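Local coordinates for potential RNA-dependent RNA polymerase (Human picobirnavirus, PDB 5I61), which probably copies RNA from an RNA template, joining ribonucleoside triphosphates with release of diphosphate in both transcription and replication of the viral genome, at residues D241-K246 with N351-C356; D330-H335 with Q355-D360. One frame throughout, in Å; residues are numbered along the deposited sequence.

Contact 1 (D241-K246 with N351-C356); sequences DRRITK and NPNSQC
Arg243 lies with its aliphatic part against the loop that leads into strand 355-357: its CG is 3.2 Å from Asn353 O and its CD 3.9 Å from Gln355 CG. With CG anti to the backbone N (chi1 -178°), the chain leaves the helix toward the loop and then bends at chi2 and chi3; a water joins Arg243 NH1 to Ser354 O, accepting from the first and donating to the second. The Gln355 side chain reaches the helix at about a right angle to Ile244, its NE2 3.3 Å from Ile244 CG1, and donates to Val240 O, one residue before 241-246. Asn353 sets its amide across the Lys246 chain, OD1 3.5 Å from Lys246 CB. A type I turn from Asn351 to Ser354 shapes the loop. Asn351 OD1 accepts from Asn353 N at 2.8 Å, an Asx turn, while Ser354 OG reaches a lone pair of Asn351 O at 2.7 Å. Arg336 of helix 327-344 binds Pro352 O and Ser354 O. Helix 237-250 thus packs on one face of the palm sheet, at its 355-357 side, where Ile244 also touches Val362 of strand 360-363 and His403 of strand 401-404.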
loop_
_atom_site.group_PDB
_atom_site.type_symbol
_atom_site.label_atom_id
_atom_site.label_comp_id
_atom_site.label_asym_id
_atom_site.label_seq_id
_atom_site.Cartn_x
_atom_site.Cartn_y
_atom_site.Cartn_z
ATOM N N ASP B 241 -1.876 -15.128 -7.849
ATOM C CA ASP B 241 -1.879 -15.818 -9.143
ATOM C C ASP B 241 -2.824 -17.013 -9.137
ATOM O O ASP B 241 -3.533 -17.259 -10.121
ATOM C CB ASP B 241 -0.467 -16.308 -9.521
ATOM C CG ASP B 241 0.550 -15.175 -9.762
ATOM O OD1 ASP B 241 0.158 -14.028 -10.102
ATOM O OD2 ASP B 241 1.764 -15.470 -9.637
ATOM N N ARG B 242 -2.846 -17.777 -8.039
ATOM C CA ARG B 242 -3.639 -18.994 -8.065
ATOM C C ARG B 242 -5.127 -18.683 -8.081
ATOM O O ARG B 242 -5.894 -19.378 -8.754
ATOM C CB ARG B 242 -3.302 -19.894 -6.883
ATOM C CG ARG B 242 -4.075 -21.218 -6.976
ATOM C CD ARG B 242 -3.781 -22.110 -5.807
ATOM N NE ARG B 242 -2.447 -21.805 -5.333
ATOM C CZ ARG B 242 -2.178 -21.109 -4.254
ATOM N NH1 ARG B 242 -3.207 -20.604 -3.506
ATOM N NH2 ARG B 242 -0.887 -20.894 -3.932
ATOM N N ARG B 243 -5.535 -17.614 -7.389
ATOM C CA ARG B 243 -6.931 -17.222 -7.360
ATOM C C ARG B 243 -7.342 -16.516 -8.653
ATOM O O ARG B 243 -8.492 -16.681 -9.099
ATOM C CB ARG B 243 -7.176 -16.352 -6.129
ATOM C CG ARG B 243 -8.604 -15.925 -5.991
ATOM C CD ARG B 243 -9.035 -15.767 -4.562
ATOM N NE ARG B 243 -8.799 -16.948 -3.722
ATOM C CZ ARG B 243 -8.939 -16.945 -2.393
ATOM N NH1 ARG B 243 -9.305 -15.830 -1.756
ATOM N NH2 ARG B 243 -8.712 -18.047 -1.701
ATOM N N ILE B 244 -6.423 -15.744 -9.273
ATOM C CA ILE B 244 -6.674 -15.254 -10.629
ATOM C C ILE B 244 -6.961 -16.433 -11.546
ATOM O O ILE B 244 -7.895 -16.387 -12.346
ATOM C CB ILE B 244 -5.499 -14.417 -11.170
ATOM C CG1 ILE B 244 -5.360 -13.099 -10.431
ATOM C CG2 ILE B 244 -5.676 -14.159 -12.665
ATOM C CD1 ILE B 244 -6.422 -12.097 -10.735
ATOM N N THR B 245 -6.191 -17.524 -11.418
ATOM C CA THR B 245 -6.417 -18.675 -12.290
ATOM C C THR B 245 -7.797 -19.264 -12.054
ATOM O O THR B 245 -8.566 -19.479 -13.000
ATOM C CB THR B 245 -5.356 -19.758 -12.079
ATOM O OG1 THR B 245 -4.047 -19.179 -12.110
ATOM C CG2 THR B 245 -5.473 -20.835 -13.179
ATOM N N LYS B 246 -8.128 -19.523 -10.782
ATOM C CA LYS B 246 -9.452 -20.045 -10.436
ATOM C C LYS B 246 -10.557 -19.136 -10.968
ATOM O O LYS B 246 -11.584 -19.608 -11.465
ATOM C CB LYS B 246 -9.575 -20.200 -8.917
ATOM C CG LYS B 246 -9.006 -21.491 -8.289
ATOM C CD LYS B 246 -9.057 -21.416 -6.723
ATOM C CE LYS B 246 -7.763 -20.767 -6.071
ATOM N NZ LYS B 246 -7.846 -19.997 -4.726
ATOM N N ASN B 351 -18.486 -14.261 -7.921
ATOM C CA ASN B 351 -17.501 -15.323 -8.075
ATOM C C ASN B 351 -16.477 -15.210 -6.954
ATOM O O ASN B 351 -15.648 -14.293 -6.958
ATOM C CB ASN B 351 -16.801 -15.256 -9.431
ATOM C CG ASN B 351 -15.874 -16.426 -9.653
ATOM O OD1 ASN B 351 -15.023 -16.728 -8.810
ATOM N ND2 ASN B 351 -16.025 -17.100 -10.792
ATOM N N PRO B 352 -16.458 -16.156 -6.013
ATOM C CA PRO B 352 -15.576 -16.014 -4.842
ATOM C C PRO B 352 -14.080 -15.916 -5.188
ATOM O O PRO B 352 -13.265 -15.593 -4.309
ATOM C CB PRO B 352 -15.901 -17.270 -4.016
ATOM C CG PRO B 352 -16.341 -18.267 -5.032
ATOM C CD PRO B 352 -17.067 -17.497 -6.098
ATOM N N ASN B 353 -13.685 -16.151 -6.433
ATOM C CA ASN B 353 -12.283 -15.979 -6.795
ATOM C C ASN B 353 -11.959 -14.560 -7.244
ATOM O O ASN B 353 -10.803 -14.269 -7.530
ATOM C CB ASN B 353 -11.898 -16.994 -7.864
ATOM C CG ASN B 353 -12.304 -18.402 -7.470
ATOM O OD1 ASN B 353 -11.764 -18.982 -6.531
ATOM N ND2 ASN B 353 -13.268 -18.947 -8.182
ATOM N N SER B 354 -12.946 -13.682 -7.301
ATOM C CA SER B 354 -12.706 -12.248 -7.287
ATOM C C SER B 354 -11.805 -11.845 -6.113
ATOM O O SER B 354 -11.785 -12.490 -5.054
ATOM C CB SER B 354 -14.054 -11.518 -7.193
ATOM O OG SER B 354 -14.927 -11.966 -8.223
ATOM N N GLN B 355 -11.059 -10.748 -6.291
ATOM C CA GLN B 355 -10.043 -10.328 -5.319
ATOM C C GLN B 355 -10.132 -8.826 -5.080
ATOM O O GLN B 355 -10.497 -8.062 -5.982
ATOM C CB GLN B 355 -8.592 -10.666 -5.793
ATOM C CG GLN B 355 -8.285 -12.149 -5.812
ATOM C CD GLN B 355 -6.798 -12.466 -6.065
ATOM O OE1 GLN B 355 -5.966 -12.378 -5.138
ATOM N NE2 GLN B 355 -6.471 -12.873 -7.312
ATOM N N CYS B 356 -9.753 -8.400 -3.876
ATOM C CA CYS B 356 -9.570 -6.979 -3.659
ATOM C C CYS B 356 -8.567 -6.747 -2.541
ATOM O O CYS B 356 -8.328 -7.617 -1.696
ATOM C CB CYS B 356 -10.895 -6.282 -3.339
ATOM S SG CYS B 356 -11.772 -6.931 -1.864
HETATM O O HOH W 1 -10.556 -13.536 -2.982
#

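Contact 2 (D330-H335 with Q355-D360); sequences DETLVH and QCLGDD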
loop_
_atom_site.group_PDB
_atom_site.type_symbol
_atom_site.label_atom_id
_atom_site.label_comp_id
_atom_site.label_asym_id
_atom_site.label_seq_id
_atom_site.Cartn_x
_atom_site.Cartn_y
_atom_site.Cartn_z
ATOM N N ASP B 330 -9.304 -2.560 7.293
ATOM C CA ASP B 330 -10.655 -1.999 7.209
ATOM C C ASP B 330 -11.093 -1.862 5.767
ATOM O O ASP B 330 -12.221 -2.233 5.412
ATOM C CB ASP B 330 -10.746 -0.635 7.877
ATOM C CG ASP B 330 -10.671 -0.694 9.396
ATOM O OD1 ASP B 330 -10.421 -1.769 9.986
ATOM O OD2 ASP B 330 -10.816 0.383 10.005
ATOM N N GLU B 331 -10.211 -1.352 4.912
ATOM C CA GLU B 331 -10.629 -1.073 3.544
ATOM C C GLU B 331 -10.845 -2.356 2.758
ATOM O O GLU B 331 -11.700 -2.399 1.863
ATOM C CB GLU B 331 -9.594 -0.215 2.833
ATOM C CG GLU B 331 -9.343 1.130 3.414
ATOM C CD GLU B 331 -8.430 1.939 2.524
ATOM O OE1 GLU B 331 -7.813 1.339 1.604
ATOM O OE2 GLU B 331 -8.342 3.171 2.736
ATOM N N THR B 332 -10.035 -3.388 3.027
ATOM C CA THR B 332 -10.163 -4.618 2.258
ATOM C C THR B 332 -11.416 -5.386 2.670
ATOM O O THR B 332 -12.078 -5.992 1.820
ATOM C CB THR B 332 -8.904 -5.484 2.405
ATOM O OG1 THR B 332 -7.758 -4.750 1.962
ATOM C CG2 THR B 332 -9.010 -6.790 1.574
ATOM N N LEU B 333 -11.778 -5.358 3.959
ATOM C CA LEU B 333 -13.003 -6.048 4.375
ATOM C C LEU B 333 -14.236 -5.383 3.760
ATOM O O LEU B 333 -15.179 -6.067 3.337
ATOM C CB LEU B 333 -13.101 -6.087 5.908
ATOM C CG LEU B 333 -12.070 -6.945 6.666
ATOM C CD1 LEU B 333 -12.145 -6.764 8.176
ATOM C CD2 LEU B 333 -12.185 -8.406 6.323
ATOM N N VAL B 334 -14.225 -4.046 3.669
ATOM C CA VAL B 334 -15.364 -3.300 3.152
ATOM C C VAL B 334 -15.422 -3.353 1.632
ATOM O O VAL B 334 -16.514 -3.444 1.049
ATOM C CB VAL B 334 -15.317 -1.854 3.664
ATOM C CG1 VAL B 334 -16.314 -0.992 2.948
ATOM C CG2 VAL B 334 -15.615 -1.840 5.132
ATOM N N HIS B 335 -14.264 -3.291 0.978
ATOM C CA HIS B 335 -14.197 -3.431 -0.469
ATOM C C HIS B 335 -14.785 -4.776 -0.889
ATOM O O HIS B 335 -15.461 -4.879 -1.922
ATOM C CB HIS B 335 -12.726 -3.283 -0.903
ATOM C CG HIS B 335 -12.508 -3.167 -2.385
ATOM N ND1 HIS B 335 -11.388 -2.562 -2.919
ATOM C CD2 HIS B 335 -13.241 -3.596 -3.442
ATOM C CE1 HIS B 335 -11.439 -2.622 -4.236
ATOM N NE2 HIS B 335 -12.552 -3.244 -4.580
ATOM N N GLN B 355 -11.059 -10.748 -6.291
ATOM C CA GLN B 355 -10.043 -10.328 -5.319
ATOM C C GLN B 355 -10.132 -8.826 -5.080
ATOM O O GLN B 355 -10.497 -8.062 -5.982
ATOM C CB GLN B 355 -8.592 -10.666 -5.793
ATOM C CG GLN B 355 -8.285 -12.149 -5.812
ATOM C CD GLN B 355 -6.798 -12.466 -6.065
ATOM O OE1 GLN B 355 -5.966 -12.378 -5.138
ATOM N NE2 GLN B 355 -6.471 -12.873 -7.312
ATOM N N CYS B 356 -9.753 -8.400 -3.876
ATOM C CA CYS B 356 -9.570 -6.979 -3.659
ATOM C C CYS B 356 -8.567 -6.747 -2.541
ATOM O O CYS B 356 -8.328 -7.617 -1.696
ATOM C CB CYS B 356 -10.895 -6.282 -3.339
ATOM S SG CYS B 356 -11.772 -6.931 -1.864
ATOM N N LEU B 357 -7.972 -5.556 -2.562
ATOM C CA LEU B 357 -6.958 -5.155 -1.596
ATOM C C LEU B 357 -6.946 -3.633 -1.588
ATOM O O LEU B 357 -6.638 -3.017 -2.615
ATOM C CB LEU B 357 -5.583 -5.717 -1.971
ATOM C CG LEU B 357 -4.422 -5.785 -0.949
ATOM C CD1 LEU B 357 -3.916 -4.438 -0.518
ATOM C CD2 LEU B 357 -4.733 -6.633 0.271
ATOM N N GLY B 358 -7.269 -3.042 -0.441
ATOM C CA GLY B 358 -7.467 -1.603 -0.347
ATOM C C GLY B 358 -8.253 -1.039 -1.516
ATOM O O GLY B 358 -9.421 -1.392 -1.718
ATOM N N ASP B 359 -7.626 -0.181 -2.316
ATOM C CA ASP B 359 -8.349 0.515 -3.372
ATOM C C ASP B 359 -8.314 -0.207 -4.725
ATOM O O ASP B 359 -8.708 0.394 -5.725
ATOM C CB ASP B 359 -7.817 1.955 -3.526
ATOM C CG ASP B 359 -6.450 2.026 -4.200
ATOM O OD1 ASP B 359 -5.865 0.979 -4.511
ATOM O OD2 ASP B 359 -5.940 3.151 -4.416
ATOM N N ASP B 360 -7.863 -1.459 -4.786
ATOM C CA ASP B 360 -7.638 -2.182 -6.039
ATOM C C ASP B 360 -8.458 -3.465 -6.025
ATOM O O ASP B 360 -8.400 -4.233 -5.058
ATOM C CB ASP B 360 -6.143 -2.509 -6.197
ATOM C CG ASP B 360 -5.730 -2.785 -7.620
ATOM O OD1 ASP B 360 -6.566 -2.994 -8.505
ATOM O OD2 ASP B 360 -4.520 -2.825 -7.866
#
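Glu331, Thr332 and His335 of helix 327-344 meet the Gly358-Asp359-Asp360 turn, the GDD motif (motif C) of the RNA-dependent RNA polymerase palm; its hairpin joins strands 355-357 and 360-363. As in related polymerases, the first aspartate of the motif, here Asp359, probably helps bind the catalytic metal ions. Two hydrogen bonds hold the turn's glycine from both its backbone ends. Gly358 N donates to Thr332 OG1 at 3.0 Å, almost straight at 175°; that hydroxyl also bonds to Asn328 O, one helical turn earlier. His335 ND1 donates to Gly358 O at 2.6 Å and 173°, with the oxygen in the ring plane; because the acceptor is a carbonyl oxygen, the proton of this bond belongs to ND1. Within the turn, of type II', Leu357 and Asp360 pair through both of their backbone bonds, and the positive phi of Gly358 fits its first corner. Close van der Waals contacts follow the same side of the helix. Thr332 CG2 is 3.4 Å from Cys356 O, and Glu331 OE1 lies 3.5 Å from Gly358 CA. Glu331 OE2 is also close to Asp266. With CG anti to the backbone N (chi1 -170°), the His335 ring reaches Cys356 and the glycine carbonyl. Phe262 meets the imidazole edge-to-face. Cys356 CB sits over one face in a CH-pi contact, 3.5 Å from the His335 ring centroid and 7° off its normal.

From the N terminus the chain first passes helix 237-250, then strand 257-261, an inner strand of the palm sheet, then helix 327-344, and finally reaches the hairpin 355-363. Contact 1 closes a long loop of 104 residues between its segments, and contact 2 a short one of 19 that is nested inside that span, apart from the last residues of the hairpin. Both end on the same strand: Gln355 and Cys356 belong to each, with Gln355 turned to helix 237-250 and Cys356 to helix 327-344. One outermost strand of the sheet, 355-357, is thereby tied to two helices, its entry loop by contact 1 and its GDD turn by contact 2.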